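DyP (Bjerkandera adusta, PDB 3VXJ) probably uses heme b to reduce peroxide while oxidising dyes and phenols, as a dye-decolorizing peroxidase of the DyP family. Local coordinates at residues A327-S331 / F356-Q360; D323-A327 / N365-Q370; D214-F220 / E426-S432; L64-G70 / G119-S125. All coordinates share one frame; numbering follows the deposited sequence.

Contact 1: residues A327-S331 / F356-Q360; sequences AMRSS and FVEYQ. With HEM (protoporphyrin IX containing Fe), chain B.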
# COMPACT_ATOMS: atom_id res chain seq x y z
N ALA A 327 8.31 -3.25 3.60
CA ALA A 327 7.54 -2.06 3.98
C ALA A 327 6.17 -2.48 4.47
O ALA A 327 5.70 -3.57 4.12
CB ALA A 327 7.41 -1.12 2.78
N MET A 328 5.54 -1.62 5.27
CA MET A 328 4.17 -1.85 5.78
C MET A 328 3.16 -1.24 4.83
O MET A 328 3.38 -0.15 4.31
CB MET A 328 4.00 -1.17 7.14
CG MET A 328 4.87 -1.68 8.26
SD MET A 328 4.41 -3.34 8.81
CE MET A 328 5.28 -3.39 10.37
N ARG A 329 2.02 -1.91 4.64
CA ARG A 329 0.94 -1.33 3.87
C ARG A 329 -0.34 -1.19 4.68
O ARG A 329 -0.67 -2.07 5.50
CB ARG A 329 0.66 -2.16 2.61
CG ARG A 329 1.79 -2.17 1.61
CD ARG A 329 1.60 -3.27 0.56
NE ARG A 329 1.60 -4.58 1.21
CZ ARG A 329 0.60 -5.46 1.18
NH1 ARG A 329 -0.48 -5.21 0.46
NH2 ARG A 329 0.69 -6.61 1.84
N SER A 330 -1.05 -0.09 4.45
CA SER A 330 -2.34 0.14 5.11
C SER A 330 -3.35 0.74 4.13
O SER A 330 -3.93 1.80 4.38
CB SER A 330 -2.17 1.04 6.32
OG SER A 330 -3.30 0.94 7.18
N SER A 331 -3.51 0.05 3.01
CA SER A 331 -4.37 0.54 1.94
C SER A 331 -5.84 0.23 2.20
O SER A 331 -6.17 -0.68 2.96
CB SER A 331 -3.95 -0.12 0.63
OG SER A 331 -2.57 0.10 0.39
N PHE A 356 -3.88 3.73 -1.66
CA PHE A 356 -2.72 2.92 -1.32
C PHE A 356 -1.80 3.68 -0.37
O PHE A 356 -1.50 4.87 -0.59
CB PHE A 356 -2.01 2.53 -2.61
CG PHE A 356 -0.71 1.82 -2.42
CD1 PHE A 356 -0.65 0.43 -2.36
CD2 PHE A 356 0.48 2.54 -2.34
CE1 PHE A 356 0.57 -0.23 -2.18
CE2 PHE A 356 1.70 1.89 -2.19
CZ PHE A 356 1.74 0.51 -2.10
N VAL A 357 -1.36 2.99 0.67
CA VAL A 357 -0.54 3.57 1.74
C VAL A 357 0.58 2.60 2.07
O VAL A 357 0.30 1.45 2.42
CB VAL A 357 -1.39 3.78 3.00
CG1 VAL A 357 -0.54 4.23 4.17
CG2 VAL A 357 -2.52 4.79 2.73
N GLU A 358 1.82 3.05 1.94
CA GLU A 358 2.96 2.21 2.26
C GLU A 358 3.97 3.00 3.08
O GLU A 358 4.34 4.11 2.69
CB GLU A 358 3.62 1.68 0.98
CG GLU A 358 4.65 0.59 1.21
CD GLU A 358 5.04 -0.16 -0.06
OE1 GLU A 358 4.94 0.41 -1.15
OE2 GLU A 358 5.43 -1.35 0.05
N TYR A 359 4.40 2.40 4.19
CA TYR A 359 5.32 3.03 5.14
C TYR A 359 6.68 2.35 5.14
O TYR A 359 6.79 1.12 5.15
CB TYR A 359 4.79 2.95 6.57
CG TYR A 359 3.49 3.67 6.81
CD1 TYR A 359 3.44 5.06 6.92
CD2 TYR A 359 2.29 2.95 6.97
CE1 TYR A 359 2.25 5.72 7.17
CE2 TYR A 359 1.08 3.62 7.23
CZ TYR A 359 1.08 4.99 7.31
OH TYR A 359 -0.11 5.66 7.56
N GLN A 360 7.72 3.18 5.20
CA GLN A 360 9.11 2.71 5.26
C GLN A 360 9.97 3.87 5.74
O GLN A 360 9.58 5.03 5.62
CB GLN A 360 9.60 2.26 3.87
CG GLN A 360 9.46 3.33 2.78
CD GLN A 360 8.09 3.31 2.12
OE1 GLN A 360 7.72 2.35 1.45
NE2 GLN A 360 7.33 4.40 2.28
CHA HEM B . 0.54 -7.60 -1.84
CHB HEM B . -3.10 -5.77 -4.44
CHC HEM B . -0.43 -1.90 -5.55
CHD HEM B . 3.22 -3.68 -2.93
C1A HEM B . -0.66 -7.46 -2.48
C2A HEM B . -1.73 -8.43 -2.47
C3A HEM B . -2.74 -7.93 -3.21
C4A HEM B . -2.34 -6.61 -3.66
CMA HEM B . -4.10 -8.58 -3.50
CAA HEM B . -1.65 -9.82 -1.80
CBA HEM B . -2.08 -9.86 -0.33
CGA HEM B . -1.10 -9.23 0.62
O1A HEM B . -0.00 -9.78 0.86
O2A HEM B . -1.43 -8.15 1.18
C1B HEM B . -2.71 -4.56 -4.96
C2B HEM B . -3.52 -3.69 -5.79
C3B HEM B . -2.78 -2.61 -6.10
C4B HEM B . -1.49 -2.77 -5.45
CMB HEM B . -4.96 -4.01 -6.23
CAB HEM B . -3.17 -1.37 -6.93
CBB HEM B . -4.44 -1.00 -7.09
C1C HEM B . 0.80 -2.07 -4.98
C2C HEM B . 1.94 -1.18 -5.13
C3C HEM B . 2.96 -1.69 -4.42
C4C HEM B . 2.48 -2.90 -3.79
CMC HEM B . 1.92 0.11 -5.97
CAC HEM B . 4.39 -1.12 -4.23
CBC HEM B . 5.05 -0.52 -5.23
C1D HEM B . 2.80 -4.85 -2.35
C2D HEM B . 3.57 -5.58 -1.38
C3D HEM B . 2.76 -6.79 -1.05
C4D HEM B . 1.56 -6.68 -1.85
CMD HEM B . 4.95 -5.25 -0.78
CAD HEM B . 3.18 -7.89 -0.07
CBD HEM B . 4.12 -8.83 -0.82
CGD HEM B . 4.64 -9.93 0.07
O1D HEM B . 4.53 -11.12 -0.34
O2D HEM B . 5.16 -9.63 1.17
NA HEM B . -1.06 -6.38 -3.23
NB HEM B . -1.45 -3.98 -4.80
NC HEM B . 1.19 -3.12 -4.18
ND HEM B . 1.60 -5.51 -2.59
FE HEM B . 0.09 -4.78 -3.76
O HOH W 1 -0.65 -3.93 -2.12

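Contact 2: residues D323-A327 / N365-Q370; sequences DTFHA and NGFRFQ. With HEM (protoporphyrin IX containing Fe), chain B; 3DM (2,6-dimethoxyphenol), chain D.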
# COMPACT_ATOMS: atom_id res chain seq x y z
N ASP A 323 16.64 -7.51 4.76
CA ASP A 323 15.82 -6.59 5.56
C ASP A 323 15.32 -5.41 4.74
O ASP A 323 14.24 -4.90 4.99
CB ASP A 323 16.63 -5.99 6.73
CG ASP A 323 17.09 -7.01 7.74
OD1 ASP A 323 16.47 -8.09 7.86
OD2 ASP A 323 18.07 -6.70 8.46
N THR A 324 16.13 -5.00 3.77
CA THR A 324 16.17 -3.62 3.29
C THR A 324 14.91 -3.13 2.59
O THR A 324 14.57 -1.95 2.70
CB THR A 324 17.38 -3.43 2.35
OG1 THR A 324 18.53 -4.03 2.95
CG2 THR A 324 17.67 -1.96 2.08
N PHE A 325 14.23 -4.03 1.89
CA PHE A 325 13.17 -3.63 0.96
C PHE A 325 11.77 -3.97 1.42
O PHE A 325 10.82 -3.90 0.63
CB PHE A 325 13.46 -4.16 -0.45
CG PHE A 325 14.89 -3.99 -0.86
CD1 PHE A 325 15.41 -2.72 -1.10
CD2 PHE A 325 15.73 -5.09 -0.97
CE1 PHE A 325 16.75 -2.54 -1.46
CE2 PHE A 325 17.07 -4.93 -1.33
CZ PHE A 325 17.58 -3.66 -1.58
N HIS A 326 11.62 -4.33 2.69
CA HIS A 326 10.31 -4.57 3.27
C HIS A 326 9.64 -3.26 3.66
O HIS A 326 10.30 -2.29 4.00
CB HIS A 326 10.42 -5.51 4.46
CG HIS A 326 10.88 -6.89 4.09
ND1 HIS A 326 10.08 -7.79 3.43
CD2 HIS A 326 12.08 -7.50 4.26
CE1 HIS A 326 10.76 -8.91 3.22
NE2 HIS A 326 11.97 -8.76 3.70
N ALA A 327 8.31 -3.25 3.60
CA ALA A 327 7.54 -2.06 3.98
C ALA A 327 6.17 -2.48 4.47
O ALA A 327 5.70 -3.57 4.12
CB ALA A 327 7.41 -1.12 2.78
N ASN A 365 13.90 2.64 -0.80
CA ASN A 365 14.10 1.22 -0.52
C ASN A 365 12.80 0.43 -0.39
O ASN A 365 12.83 -0.80 -0.44
CB ASN A 365 14.91 1.04 0.77
CG ASN A 365 16.37 1.37 0.58
OD1 ASN A 365 16.84 1.59 -0.54
ND2 ASN A 365 17.09 1.40 1.69
N GLY A 366 11.68 1.11 -0.19
CA GLY A 366 10.40 0.44 0.02
C GLY A 366 9.55 0.55 -1.22
O GLY A 366 9.88 -0.04 -2.24
N PHE A 367 8.50 1.37 -1.14
CA PHE A 367 7.64 1.66 -2.27
C PHE A 367 8.39 1.85 -3.59
O PHE A 367 8.06 1.23 -4.60
CB PHE A 367 6.83 2.92 -1.99
CG PHE A 367 6.15 3.48 -3.20
CD1 PHE A 367 5.09 2.80 -3.82
CD2 PHE A 367 6.61 4.66 -3.80
CE1 PHE A 367 4.50 3.30 -4.98
CE2 PHE A 367 6.02 5.16 -4.94
CZ PHE A 367 4.96 4.47 -5.54
N ARG A 368 9.38 2.74 -3.59
CA ARG A 368 10.00 3.14 -4.84
C ARG A 368 10.84 2.02 -5.45
O ARG A 368 10.89 1.88 -6.67
CB ARG A 368 10.82 4.40 -4.62
CG ARG A 368 11.20 5.12 -5.88
CD ARG A 368 11.82 6.45 -5.50
NE ARG A 368 12.09 7.29 -6.66
CZ ARG A 368 13.18 7.20 -7.42
NH1 ARG A 368 14.12 6.30 -7.16
NH2 ARG A 368 13.32 8.02 -8.46
N PHE A 369 11.50 1.25 -4.59
CA PHE A 369 12.31 0.10 -5.03
C PHE A 369 11.42 -1.00 -5.60
O PHE A 369 11.73 -1.58 -6.65
CB PHE A 369 13.11 -0.43 -3.84
CG PHE A 369 14.40 -1.09 -4.23
CD1 PHE A 369 15.57 -0.35 -4.31
CD2 PHE A 369 14.46 -2.46 -4.47
CE1 PHE A 369 16.78 -0.96 -4.65
CE2 PHE A 369 15.67 -3.07 -4.82
CZ PHE A 369 16.82 -2.31 -4.90
N GLN A 370 10.32 -1.28 -4.91
CA GLN A 370 9.33 -2.24 -5.36
C GLN A 370 8.74 -1.85 -6.71
O GLN A 370 8.52 -2.70 -7.58
CB GLN A 370 8.24 -2.40 -4.31
CG GLN A 370 8.77 -3.00 -3.03
CD GLN A 370 7.86 -2.75 -1.85
OE1 GLN A 370 6.67 -2.43 -2.02
NE2 GLN A 370 8.40 -2.89 -0.65
CHA HEM B . 0.54 -7.60 -1.84
CHB HEM B . -3.10 -5.77 -4.44
CHC HEM B . -0.43 -1.90 -5.55
CHD HEM B . 3.22 -3.68 -2.93
C1A HEM B . -0.66 -7.46 -2.48
C2A HEM B . -1.73 -8.43 -2.47
C3A HEM B . -2.74 -7.93 -3.21
C4A HEM B . -2.34 -6.61 -3.66
CMA HEM B . -4.10 -8.58 -3.50
CAA HEM B . -1.65 -9.82 -1.80
CBA HEM B . -2.08 -9.86 -0.33
CGA HEM B . -1.10 -9.23 0.62
O1A HEM B . -0.00 -9.78 0.86
O2A HEM B . -1.43 -8.15 1.18
C1B HEM B . -2.71 -4.56 -4.96
C2B HEM B . -3.52 -3.69 -5.79
C3B HEM B . -2.78 -2.61 -6.10
C4B HEM B . -1.49 -2.77 -5.45
CMB HEM B . -4.96 -4.01 -6.23
CAB HEM B . -3.17 -1.37 -6.93
CBB HEM B . -4.44 -1.00 -7.09
C1C HEM B . 0.80 -2.07 -4.98
C2C HEM B . 1.94 -1.18 -5.13
C3C HEM B . 2.96 -1.69 -4.42
C4C HEM B . 2.48 -2.90 -3.79
CMC HEM B . 1.92 0.11 -5.97
CAC HEM B . 4.39 -1.12 -4.23
CBC HEM B . 5.05 -0.52 -5.23
C1D HEM B . 2.80 -4.85 -2.35
C2D HEM B . 3.57 -5.58 -1.38
C3D HEM B . 2.76 -6.79 -1.05
C4D HEM B . 1.56 -6.68 -1.85
CMD HEM B . 4.95 -5.25 -0.78
CAD HEM B . 3.18 -7.89 -0.07
CBD HEM B . 4.12 -8.83 -0.82
CGD HEM B . 4.64 -9.93 0.07
O1D HEM B . 4.53 -11.12 -0.34
O2D HEM B . 5.16 -9.63 1.17
NA HEM B . -1.06 -6.38 -3.23
NB HEM B . -1.45 -3.98 -4.80
NC HEM B . 1.19 -3.12 -4.18
ND HEM B . 1.60 -5.51 -2.59
FE HEM B . 0.09 -4.78 -3.76
O1 3DM D . 10.04 -12.07 2.98
C1 3DM D . 11.08 -12.93 2.73
C2 3DM D . 12.29 -12.46 2.19
O2 3DM D . 12.42 -11.12 1.91
C7 3DM D . 13.48 -10.72 1.03
C3 3DM D . 13.33 -13.37 1.96
C4 3DM D . 13.15 -14.73 2.24
C5 3DM D . 11.96 -15.19 2.78
C6 3DM D . 10.92 -14.29 3.01
O3 3DM D . 9.72 -14.68 3.54
C8 3DM D . 9.43 -16.10 3.54
O HOH W 2 15.62 0.26 4.08
O HOH W 1 -0.65 -3.93 -2.12

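Contact 3: residues D214-F220 / E426-S432; sequences DGSFMAF and EYFFLPS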
# COMPACT_ATOMS: atom_id res chain seq x y z
N ASP A 214 11.28 7.53 15.39
CA ASP A 214 9.99 6.84 15.51
C ASP A 214 8.89 7.42 14.63
O ASP A 214 7.70 7.16 14.85
CB ASP A 214 9.55 6.71 16.98
CG ASP A 214 10.36 5.71 17.75
OD1 ASP A 214 10.84 4.73 17.14
OD2 ASP A 214 10.51 5.90 18.97
N GLY A 215 9.32 8.18 13.62
CA GLY A 215 8.44 8.55 12.52
C GLY A 215 8.56 7.54 11.39
O GLY A 215 9.27 6.54 11.50
N SER A 216 7.85 7.80 10.30
CA SER A 216 7.99 6.98 9.09
C SER A 216 7.55 7.78 7.88
O SER A 216 6.77 8.74 8.00
CB SER A 216 7.13 5.70 9.22
OG SER A 216 7.37 4.81 8.13
N PHE A 217 8.05 7.40 6.71
CA PHE A 217 7.58 8.00 5.46
C PHE A 217 6.46 7.19 4.85
O PHE A 217 6.57 5.96 4.71
CB PHE A 217 8.70 8.14 4.43
CG PHE A 217 9.75 9.15 4.80
CD1 PHE A 217 9.54 10.52 4.56
CD2 PHE A 217 10.92 8.75 5.41
CE1 PHE A 217 10.51 11.45 4.92
CE2 PHE A 217 11.90 9.67 5.76
CZ PHE A 217 11.69 11.03 5.52
N MET A 218 5.38 7.88 4.50
CA MET A 218 4.29 7.31 3.73
C MET A 218 4.40 7.65 2.25
O MET A 218 4.59 8.82 1.88
CB MET A 218 2.95 7.82 4.26
CG MET A 218 1.75 7.19 3.53
SD MET A 218 0.25 8.16 3.50
CE MET A 218 -0.28 8.01 5.19
N ALA A 219 4.28 6.62 1.41
CA ALA A 219 3.99 6.80 -0.00
C ALA A 219 2.48 6.59 -0.14
O ALA A 219 1.97 5.49 0.09
CB ALA A 219 4.76 5.80 -0.84
N PHE A 220 1.78 7.67 -0.46
CA PHE A 220 0.36 7.62 -0.76
C PHE A 220 0.17 7.60 -2.28
O PHE A 220 0.81 8.37 -3.01
CB PHE A 220 -0.37 8.84 -0.17
CG PHE A 220 -1.83 8.84 -0.49
CD1 PHE A 220 -2.70 8.06 0.25
CD2 PHE A 220 -2.34 9.58 -1.55
CE1 PHE A 220 -4.05 8.01 -0.05
CE2 PHE A 220 -3.69 9.53 -1.86
CZ PHE A 220 -4.54 8.75 -1.11
N GLU A 426 1.41 11.43 -2.98
CA GLU A 426 2.36 12.29 -2.32
C GLU A 426 3.23 11.49 -1.36
O GLU A 426 2.86 10.38 -0.93
CB GLU A 426 1.64 13.46 -1.61
CG GLU A 426 2.55 14.57 -1.07
CD GLU A 426 3.50 15.10 -2.14
OE1 GLU A 426 3.17 16.14 -2.77
OE2 GLU A 426 4.56 14.48 -2.35
N TYR A 427 4.38 12.06 -1.03
CA TYR A 427 5.27 11.52 -0.02
C TYR A 427 5.12 12.35 1.25
O TYR A 427 5.31 13.58 1.21
CB TYR A 427 6.72 11.57 -0.52
CG TYR A 427 7.04 10.73 -1.74
CD1 TYR A 427 6.56 9.42 -1.87
CD2 TYR A 427 7.86 11.24 -2.75
CE1 TYR A 427 6.87 8.65 -2.99
CE2 TYR A 427 8.19 10.47 -3.87
CZ TYR A 427 7.69 9.18 -3.97
OH TYR A 427 7.99 8.42 -5.07
N PHE A 428 4.77 11.68 2.35
CA PHE A 428 4.54 12.33 3.64
C PHE A 428 5.50 11.79 4.69
O PHE A 428 5.96 10.66 4.60
CB PHE A 428 3.10 12.10 4.15
CG PHE A 428 2.05 12.66 3.26
CD1 PHE A 428 1.77 14.02 3.26
CD2 PHE A 428 1.33 11.83 2.41
CE1 PHE A 428 0.79 14.55 2.42
CE2 PHE A 428 0.34 12.34 1.58
CZ PHE A 428 0.07 13.70 1.59
N PHE A 429 5.78 12.61 5.70
CA PHE A 429 6.45 12.13 6.89
C PHE A 429 5.50 12.19 8.07
O PHE A 429 4.91 13.24 8.35
CB PHE A 429 7.71 12.95 7.18
CG PHE A 429 8.45 12.50 8.41
CD1 PHE A 429 9.13 11.29 8.41
CD2 PHE A 429 8.40 13.24 9.59
CE1 PHE A 429 9.80 10.85 9.55
CE2 PHE A 429 9.07 12.81 10.74
CZ PHE A 429 9.76 11.61 10.72
N LEU A 430 5.35 11.05 8.76
CA LEU A 430 4.55 10.98 9.98
C LEU A 430 5.48 10.98 11.18
O LEU A 430 6.16 9.99 11.44
CB LEU A 430 3.69 9.71 10.01
CG LEU A 430 2.40 9.71 9.19
CD1 LEU A 430 2.67 9.70 7.69
CD2 LEU A 430 1.55 8.53 9.59
N PRO A 431 5.51 12.10 11.93
CA PRO A 431 6.40 12.15 13.08
C PRO A 431 5.89 11.29 14.24
O PRO A 431 4.74 10.82 14.24
CB PRO A 431 6.36 13.63 13.49
CG PRO A 431 5.85 14.37 12.26
CD PRO A 431 4.89 13.40 11.66
N SER A 432 6.74 11.08 15.24
CA SER A 432 6.27 10.54 16.51
C SER A 432 5.25 11.48 17.13
O SER A 432 5.14 12.67 16.78
CB SER A 432 7.44 10.33 17.47
OG SER A 432 7.93 11.57 17.94
O HOH W 3 5.05 7.87 14.59

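Contact 4: residues L64-G70 / G119-S125; sequences LAFVNLG and GVFLIGS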
# COMPACT_ATOMS: atom_id res chain seq x y z
N LEU A 64 -13.87 5.96 18.87
CA LEU A 64 -14.73 5.67 17.73
C LEU A 64 -13.98 5.86 16.41
O LEU A 64 -14.29 5.20 15.42
CB LEU A 64 -15.97 6.55 17.76
CG LEU A 64 -17.07 6.24 16.74
CD1 LEU A 64 -17.61 4.83 16.93
CD2 LEU A 64 -18.18 7.26 16.88
N ALA A 65 -13.01 6.76 16.41
CA ALA A 65 -12.15 6.96 15.25
C ALA A 65 -10.69 7.06 15.66
O ALA A 65 -10.36 7.58 16.72
CB ALA A 65 -12.59 8.18 14.45
N PHE A 66 -9.83 6.56 14.78
CA PHE A 66 -8.39 6.71 14.92
C PHE A 66 -7.97 7.84 14.02
O PHE A 66 -8.46 7.96 12.89
CB PHE A 66 -7.67 5.43 14.48
CG PHE A 66 -8.13 4.17 15.16
CD1 PHE A 66 -8.56 4.18 16.49
CD2 PHE A 66 -8.11 2.96 14.47
CE1 PHE A 66 -8.98 3.00 17.11
CE2 PHE A 66 -8.52 1.77 15.10
CZ PHE A 66 -8.96 1.80 16.42
N VAL A 67 -7.04 8.67 14.48
CA VAL A 67 -6.48 9.72 13.62
C VAL A 67 -4.96 9.70 13.63
O VAL A 67 -4.34 9.62 14.68
CB VAL A 67 -6.99 11.15 13.99
CG1 VAL A 67 -6.56 12.16 12.92
CG2 VAL A 67 -8.51 11.15 14.17
N ASN A 68 -4.38 9.73 12.43
CA ASN A 68 -2.95 9.93 12.26
C ASN A 68 -2.72 11.15 11.35
O ASN A 68 -3.65 11.62 10.69
CB ASN A 68 -2.28 8.68 11.66
CG ASN A 68 -2.02 7.57 12.70
OD1 ASN A 68 -1.42 6.55 12.34
ND2 ASN A 68 -2.46 7.74 13.96
N LEU A 69 -1.49 11.65 11.34
CA LEU A 69 -1.18 12.92 10.68
C LEU A 69 0.22 12.91 10.10
O LEU A 69 1.20 12.64 10.80
CB LEU A 69 -1.35 14.08 11.68
CG LEU A 69 -0.94 15.50 11.26
CD1 LEU A 69 -1.77 16.01 10.09
CD2 LEU A 69 -1.09 16.43 12.45
N GLY A 70 0.30 13.19 8.80
CA GLY A 70 1.58 13.31 8.11
C GLY A 70 1.73 14.65 7.41
O GLY A 70 0.75 15.33 7.10
N GLY A 119 -0.08 18.44 4.08
CA GLY A 119 -0.20 17.30 4.97
C GLY A 119 -1.49 16.55 4.75
O GLY A 119 -2.31 16.91 3.90
N VAL A 120 -1.65 15.49 5.54
CA VAL A 120 -2.84 14.66 5.48
C VAL A 120 -3.22 14.17 6.88
O VAL A 120 -2.37 13.69 7.64
CB VAL A 120 -2.64 13.47 4.48
CG1 VAL A 120 -1.46 12.56 4.88
CG2 VAL A 120 -3.94 12.69 4.31
N PHE A 121 -4.50 14.32 7.21
CA PHE A 121 -5.08 13.65 8.37
C PHE A 121 -5.67 12.34 7.85
O PHE A 121 -6.45 12.35 6.89
CB PHE A 121 -6.23 14.44 8.99
CG PHE A 121 -5.81 15.73 9.66
CD1 PHE A 121 -5.56 15.76 11.03
CD2 PHE A 121 -5.75 16.91 8.94
CE1 PHE A 121 -5.20 16.96 11.66
CE2 PHE A 121 -5.40 18.11 9.56
CZ PHE A 121 -5.13 18.14 10.92
N LEU A 122 -5.30 11.22 8.47
CA LEU A 122 -5.90 9.92 8.17
C LEU A 122 -6.86 9.61 9.28
O LEU A 122 -6.45 9.52 10.43
CB LEU A 122 -4.84 8.81 8.14
CG LEU A 122 -3.61 8.82 7.25
CD1 LEU A 122 -2.53 9.76 7.79
CD2 LEU A 122 -3.08 7.40 7.19
N ILE A 123 -8.12 9.41 8.93
CA ILE A 123 -9.16 9.14 9.91
C ILE A 123 -9.74 7.76 9.62
O ILE A 123 -10.28 7.55 8.53
CB ILE A 123 -10.32 10.17 9.85
CG1 ILE A 123 -9.79 11.61 9.95
CG2 ILE A 123 -11.35 9.88 10.96
CD1 ILE A 123 -10.79 12.67 9.51
N GLY A 124 -9.60 6.83 10.56
CA GLY A 124 -10.14 5.48 10.40
C GLY A 124 -11.32 5.30 11.33
O GLY A 124 -11.22 5.61 12.52
N SER A 125 -12.45 4.84 10.80
CA SER A 125 -13.63 4.66 11.64
C SER A 125 -14.56 3.61 11.06
O SER A 125 -14.28 3.01 10.02
CB SER A 125 -14.36 5.99 11.87
OG SER A 125 -15.27 5.88 12.95

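Contact 1: residues A327-S331 / F356-Q360
M328 and Y359 form an antiparallel hydrogen-bonded pair in which each backbone donor and acceptor is used: Y359 N to M328 O is 2.7 Å and M328 N to Y359 O is 3.0 Å. In the adjoining non-hydrogen-bonded pair, R329 N turns instead to Q175 OE1, while the backbone of E358 bonds to A219 on the next strand. V357 O takes S330 N at 2.9 Å. There the pairing passes to a side chain: S331 OG, held beside its own backbone N (chi1 -55°), accepts V357 N at 3.1 Å. This is the edge strand and its neighbour in the four-stranded antiparallel sheet of a ferredoxin-like unit, and from it R329, F356 and E358 reach the heme. One face of the R329 guanidinium lies over HEM C3D. Its NH2 gives a fairly straight bond (159°) to propionate O2A at 2.7 Å and a second to S174 O; NH1 makes a weak bond to O2A, a salt bridge with D171 and a 2.9 Å bond to the water that ligates iron. Away from the heme, Y359 OH and S330 OG bond to separate carboxylate oxygens of D14.

Contact 2: residues D323-A327 / N365-Q370
Q370 NE2 donates to F325 O at 2.9 Å, and this is the direct hydrogen bond between the two segments. The acceptor belongs to a type I beta turn, D323 to H326, while the donor sits in the first turn of helix 367-375, which has G366 at its N-cap and is closed by the bond Q370 N to G366 O. F325 O lies almost in the amide plane of Q370, though the N-H...O angle is bent to 147°, whereas Q370 OE1 approaches the heme vinyl carbon CAC. Beside this bond, the F325 and F369 rings form an offset stack, centroids 4.0 Å apart and planes at 15°. F325 CE1 lies over the middle of the F369 ring, and T324 CB covers the opposite face of F325. N365 O meets the F325 edge in the ring plane, 3.3 Å from CD1. With valine at F369, one face of the F325 ring would probably lose its aromatic partner and the ring would be freer to turn. Water 2 joins the segments again, donating to T324 O at 2.8 Å and accepting from N365 ND2. On the side of the turn facing the bound 2,6-dimethoxyphenol, H326 NE2 comes within 3.0 Å of the methoxy oxygen O2.

Contact 3: residues D214-F220 / E426-S432
The F429 ring turns its edge to the face of F217: the planes stand 56° apart, the centroids are 5.1 Å apart, and F429 CD1 lies above the middle of the F217 ring. On the other side of the sheet, the F428 ring has CG of E426 over one face and F220 CB at its edge, in plane. Back on the F217 side, the Y427 ring has M218 O and the CA of A219 at its edge. F429 reaches F217 because its CG stands opposite its backbone N (chi1 180°), which carries the ring along the strand until CZ is 3.8 Å from the CA of G215. A valine in place of F217 would probably leave the F429 edge without the aromatic face it meets and open a gap there. M218 lies alongside F428 and points the same way, with SD 4.0 Å from CD2 in an oblique Met-aromatic contact.

Strands 216-225 and 420-430 belong to the C-terminal ferredoxin-like sheet, and their short segments run antiparallel at 154°. S216, M218 and F220 exchange paired backbone bonds with L430, F428 and E426. L430 N to S216 O is the straightest, at 2.8 Å. Past the pairing, water 3 donates to D214 O and P431 O. E426 OE2, buried, accepts the backbone N of Y427 through its anti lone pair and has a second donor in Q94 N. The side chains meet mainly through rings and hydrocarbon, while the polar ends at S216, Y427 and S432 find partners outside the pair, as suits a buried seam.

Contact 4: residues L64-G70 / G119-S125
L69 CD1 sits squarely over the F121 ring, 3.8 Å from its centroid and 8° off the normal, a CH-pi contact at the close-packed end of this strand pair. V67 CG1 meets the same ring at its edge. L69 reaches the ring because its CG is turned opposite its backbone N (chi1 174°), a rotation that also brings CD1 to 3.4 Å from V120 O. On the other face, L122 CD1 rests on N68 CB. Six backbone bonds, paired at F66 with G124, N68 with L122 and G70 with V120, keep the register. The N68 amide is used at both ends, OD1 accepting from D14 N and ND2 donating to T50 O and to its neighbour V67 O. The L64 end is looser: L64 is exposed, and the join there is a side-chain bond, S125 OG donating to L64 O at 2.7 Å from above the carbonyl plane. Strand 65-71 is an outermost strand of the four-stranded sheet in this ferredoxin-like unit, and strand 119-125 lies between it and 23-31. Helices 34-48 and 128-142 pack against the face of V67, L69 and F121, while V120 and L122 face M218 and F428 of the second sheet.

Overall arrangement
Contacts 1, 3 and 4 are buried strand pairs, contact 1 nearest the chain centre; contact 2, a turn against a helix start, is partly buried. Contacts 1 and 3 belong to one sheet, where strands 353-360 and 216-225 are neighbours, with E358 O to A219 N at 2.8 Å. Contact 4 lies in the other sheet; M218 CE meets L122 CD2 at 3.5 Å, so the apolar faces of contacts 3 and 4 press together. Contacts 1 and 2 share A327 and both touch heme. Chemistry follows place: contact 1 spends its charge on propionate and the iron-bound water, contact 2 combines a stack with one amide bond, and contacts 3 and 4 rely on backbone pairing and hydrocarbon.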